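Local coordinates for protein fuculose-1-phosphate aldolase (Glaciozyma antarctica, PDB 4XXF) that belongs to the class II aldolase and adducin family and carries a zinc ion held by three histidines, at residues L74-T82 against R92-S103. Residues are numbered along the deposited sequence; the frame is centred on the assembly and turned at random. Where two conformers were deposited one is given.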
loop_
_atom_site.group_PDB
_atom_site.type_symbol
_atom_site.label_atom_id
_atom_site.label_comp_id
_atom_site.label_asym_id
_atom_site.label_seq_id
_atom_site.Cartn_x
_atom_site.Cartn_y
_atom_site.Cartn_z
ATOM N N LEU A 74 -4.810 21.178 -19.911
ATOM C CA LEU A 74 -6.083 21.672 -19.393
ATOM C C LEU A 74 -6.910 22.340 -20.474
ATOM O O LEU A 74 -6.377 23.079 -21.310
ATOM C CB LEU A 74 -5.873 22.676 -18.269
ATOM C CG LEU A 74 -5.169 22.176 -17.017
ATOM C CD1 LEU A 74 -5.199 23.304 -15.996
ATOM C CD2 LEU A 74 -5.837 20.900 -16.467
ATOM N N ILE A 75 -8.220 22.128 -20.421
ATOM C CA ILE A 75 -9.127 22.743 -21.380
ATOM C C ILE A 75 -10.054 23.727 -20.691
ATOM O O ILE A 75 -10.320 23.616 -19.491
ATOM C CB ILE A 75 -9.970 21.689 -22.133
ATOM C CG1 ILE A 75 -10.618 20.698 -21.162
ATOM C CG2 ILE A 75 -9.109 20.958 -23.169
ATOM C CD1 ILE A 75 -11.693 19.827 -21.793
ATOM N N LEU A 76 -10.538 24.685 -21.465
ATOM C CA LEU A 76 -11.468 25.693 -20.993
ATOM C C LEU A 76 -12.855 25.367 -21.521
ATOM O O LEU A 76 -13.022 25.116 -22.712
ATOM C CB LEU A 76 -11.029 27.076 -21.460
ATOM C CG LEU A 76 -11.863 28.275 -21.017
ATOM C CD1 LEU A 76 -11.789 28.477 -19.511
ATOM C CD2 LEU A 76 -11.384 29.525 -21.747
ATOM N N VAL A 77 -13.840 25.359 -20.629
ATOM C CA VAL A 77 -15.199 24.936 -20.934
ATOM C C VAL A 77 -16.182 26.015 -20.466
ATOM O O VAL A 77 -15.991 26.578 -19.384
ATOM C CB VAL A 77 -15.509 23.578 -20.247
ATOM C CG1 VAL A 77 -16.929 23.123 -20.536
ATOM C CG2 VAL A 77 -14.512 22.517 -20.698
ATOM N N ASN A 78 -17.223 26.305 -21.241
ATOM C CA ASN A 78 -18.195 27.274 -20.750
ATOM C C ASN A 78 -19.257 26.561 -19.905
ATOM O O ASN A 78 -19.194 25.343 -19.706
ATOM C CB ASN A 78 -18.813 28.108 -21.893
ATOM C CG ASN A 78 -19.654 27.292 -22.861
ATOM O OD1 ASN A 78 -20.018 26.156 -22.589
ATOM N ND2 ASN A 78 -19.969 27.891 -24.003
ATOM N N GLN A 79 -20.190 27.331 -19.360
ATOM C CA GLN A 79 -21.150 26.799 -18.397
ATOM C C GLN A 79 -21.951 25.636 -18.971
ATOM O O GLN A 79 -22.309 24.709 -18.245
ATOM C CB GLN A 79 -22.103 27.899 -17.930
ATOM C CG GLN A 79 -22.857 27.563 -16.653
ATOM C CD GLN A 79 -22.128 28.012 -15.396
ATOM O OE1 GLN A 79 -21.654 29.147 -15.310
ATOM N NE2 GLN A 79 -22.043 27.125 -14.411
ATOM N N GLU A 80 -22.219 25.680 -20.274
ATOM C CA GLU A 80 -23.059 24.667 -20.905
ATOM C C GLU A 80 -22.272 23.492 -21.493
ATOM O O GLU A 80 -22.846 22.618 -22.139
ATOM C CB GLU A 80 -23.939 25.302 -21.994
ATOM C CG GLU A 80 -23.207 26.106 -23.067
ATOM C CD GLU A 80 -23.212 27.609 -22.803
ATOM O OE1 GLU A 80 -23.480 28.383 -23.756
ATOM O OE2 GLU A 80 -22.937 28.016 -21.652
ATOM N N GLY A 81 -20.962 23.465 -21.274
ATOM C CA GLY A 81 -20.173 22.306 -21.643
ATOM C C GLY A 81 -19.390 22.383 -22.942
ATOM O O GLY A 81 -18.685 21.440 -23.288
ATOM N N THR A 82 -19.505 23.493 -23.660
ATOM C CA THR A 82 -18.744 23.669 -24.897
ATOM C C THR A 82 -17.260 23.886 -24.586
ATOM O O THR A 82 -16.912 24.737 -23.775
ATOM C CB THR A 82 -19.282 24.852 -25.725
ATOM O OG1 THR A 82 -20.691 24.693 -25.907
ATOM C CG2 THR A 82 -18.603 24.906 -27.090
ATOM N N ARG A 92 -9.219 17.661 -27.037
ATOM C CA ARG A 92 -9.973 18.826 -26.600
ATOM C C ARG A 92 -11.406 18.384 -26.361
ATOM O O ARG A 92 -12.338 18.788 -27.059
ATOM C CB ARG A 92 -9.862 19.949 -27.628
ATOM C CG ARG A 92 -8.471 20.555 -27.604
ATOM C CD ARG A 92 -8.171 21.475 -28.763
ATOM N NE ARG A 92 -6.844 22.048 -28.565
ATOM C CZ ARG A 92 -5.992 22.346 -29.534
ATOM N NH1 ARG A 92 -6.320 22.139 -30.803
ATOM N NH2 ARG A 92 -4.806 22.858 -29.231
ATOM N N ILE A 93 -11.543 17.533 -25.346
ATOM C CA ILE A 93 -12.811 16.894 -25.026
ATOM C C ILE A 93 -13.035 16.859 -23.527
ATOM O O ILE A 93 -12.104 16.673 -22.746
ATOM C CB ILE A 93 -12.888 15.449 -25.579
ATOM C CG1 ILE A 93 -11.670 14.631 -25.140
ATOM C CG2 ILE A 93 -13.010 15.459 -27.091
ATOM C CD1 ILE A 93 -11.808 13.145 -25.422
ATOM N N VAL A 94 -14.284 17.057 -23.127
ATOM C CA VAL A 94 -14.664 17.026 -21.725
ATOM C C VAL A 94 -15.638 15.872 -21.501
ATOM O O VAL A 94 -16.430 15.536 -22.380
ATOM C CB VAL A 94 -15.296 18.377 -21.273
ATOM C CG1 VAL A 94 -16.668 18.600 -21.922
ATOM C CG2 VAL A 94 -15.397 18.456 -19.756
ATOM N N ASN A 95 -15.545 15.233 -20.340
ATOM C CA ASN A 95 -16.578 14.303 -19.907
ATOM C C ASN A 95 -17.812 15.132 -19.528
ATOM O O ASN A 95 -17.829 15.775 -18.480
ATOM C CB ASN A 95 -16.047 13.455 -18.746
ATOM C CG ASN A 95 -17.136 12.702 -17.989
ATOM O OD1 ASN A 95 -18.272 12.570 -18.443
ATOM N ND2 ASN A 95 -16.773 12.190 -16.819
ATOM N N LEU A 96 -18.833 15.139 -20.383
ATOM C CA LEU A 96 -19.917 16.117 -20.241
ATOM C C LEU A 96 -20.773 15.888 -19.002
ATOM O O LEU A 96 -21.006 16.819 -18.232
ATOM C CB LEU A 96 -20.816 16.132 -21.487
ATOM C CG LEU A 96 -21.898 17.223 -21.488
ATOM C CD1 LEU A 96 -21.275 18.617 -21.474
ATOM C CD2 LEU A 96 -22.852 17.077 -22.670
ATOM N N ALA A 97 -21.244 14.661 -18.810
ATOM C CA ALA A 97 -22.140 14.364 -17.697
ATOM C C ALA A 97 -21.480 14.743 -16.380
ATOM O O ALA A 97 -22.084 15.408 -15.534
ATOM C CB ALA A 97 -22.529 12.894 -17.699
ATOM N N GLY A 98 -20.224 14.342 -16.235
ATOM C CA GLY A 98 -19.440 14.680 -15.064
ATOM C C GLY A 98 -19.235 16.169 -14.897
ATOM O O GLY A 98 -19.382 16.705 -13.795
ATOM N N PHE A 99 -18.922 16.849 -15.991
ATOM C CA PHE A 99 -18.701 18.279 -15.913
ATOM C C PHE A 99 -19.967 19.040 -15.503
ATOM O O PHE A 99 -19.882 20.005 -14.743
ATOM C CB PHE A 99 -18.180 18.851 -17.235
ATOM C CG PHE A 99 -18.119 20.353 -17.230
ATOM C CD1 PHE A 99 -17.094 21.009 -16.566
ATOM C CD2 PHE A 99 -19.122 21.110 -17.823
ATOM C CE1 PHE A 99 -17.050 22.393 -16.516
ATOM C CE2 PHE A 99 -19.085 22.493 -17.782
ATOM C CZ PHE A 99 -18.043 23.137 -17.127
ATOM N N MET A 100 -21.128 18.620 -15.996
ATOM C CA MET A 100 -22.359 19.349 -15.711
ATOM C C MET A 100 -22.793 19.208 -14.251
ATOM O O MET A 100 -23.527 20.054 -13.755
ATOM C CB MET A 100 -23.476 18.907 -16.659
ATOM C CG MET A 100 -23.214 19.293 -18.116
ATOM S SD MET A 100 -22.876 21.061 -18.373
ATOM C CE MET A 100 -24.465 21.785 -17.968
ATOM N N ILE A 101 -22.328 18.174 -13.553
ATOM C CA ILE A 101 -22.485 18.155 -12.096
ATOM C C ILE A 101 -21.751 19.351 -11.485
ATOM O O ILE A 101 -22.297 20.083 -10.645
ATOM C CB ILE A 101 -21.973 16.844 -11.477
ATOM C CG1 ILE A 101 -22.890 15.694 -11.898
ATOM C CG2 ILE A 101 -21.931 16.957 -9.962
ATOM C CD1 ILE A 101 -22.405 14.322 -11.463
ATOM N N HIS A 102 -20.511 19.561 -11.908
ATOM C CA HIS A 102 -19.743 20.695 -11.411
ATOM C C HIS A 102 -20.394 22.006 -11.828
ATOM O O HIS A 102 -20.500 22.938 -11.040
ATOM C CB HIS A 102 -18.301 20.650 -11.915
ATOM C CG HIS A 102 -17.488 19.534 -11.340
ATOM N ND1 HIS A 102 -16.156 19.678 -11.008
ATOM C CD2 HIS A 102 -17.807 18.248 -11.061
ATOM C CE1 HIS A 102 -15.696 18.534 -10.536
ATOM N NE2 HIS A 102 -16.676 17.651 -10.554
ATOM N N SER A 103 -20.845 22.072 -13.073
ATOM C CA SER A 103 -21.410 23.302 -13.583
ATOM C C SER A 103 -22.617 23.737 -12.749
ATOM O O SER A 103 -22.758 24.923 -12.418
ATOM C CB SER A 103 -21.806 23.135 -15.046
ATOM O OG SER A 103 -22.274 24.362 -15.560
#
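Strand 75-78 and the type I turn from Asn78 to Gly81 touch segment 92-103 at three places, marked by the nearest CA pairs: Ile75 with Arg92 at 6.6 Å, Gly81 with Leu96, and Gln79 with Ser103. The contact has an apolar part and, at the Ser103 end, a polar one. At the strand's start, the CD1 branch of Ile75 rests 3.3 Å from the carbonyl O of Ile93 and also meets CB of Val94. Next, Val77 and Phe99 reach for each other from opposite directions; in the conformer described, Val77 CG1 sits over one face of the Phe99 ring, 3.8 Å from its centroid and 24° off the normal, a CH-pi contact. Gly81 CA approaches the same ring obliquely and lies 3.9 Å from Leu96 CD1; bare of a side chain and at a positive phi, the glycine lets the turn close down on both. Within the turn, Asn78 OD1 accepts from Thr82 N at 2.9 Å. At the polar end, Ser103 OG donates to Gln79 O at 2.7 Å, in the carbonyl plane and on a lone pair, while Gln79 NE2 returns a bond to Ser103 OG at 3.0 Å, bent to 144° and tilted from the amide plane. The bend of the Gln79 chain at chi2 (91°) brings its amide back to the serine, and His55 engages the amide oxygen OE1. Beside this pair, Met100 CE packs 3.6 Å from Gln79 O. Strand 75-78 bonds to strand 56-59 on one flank and pairs with 83-84 on the other; the bonds Gly81 N to Asn78 O and Asn78 N to Thr82 O define a beta hairpin with a type I turn and G1 bulge, packed on the first half of helix 96-108 within the alpha/beta fold of the class II aldolase/adducin family.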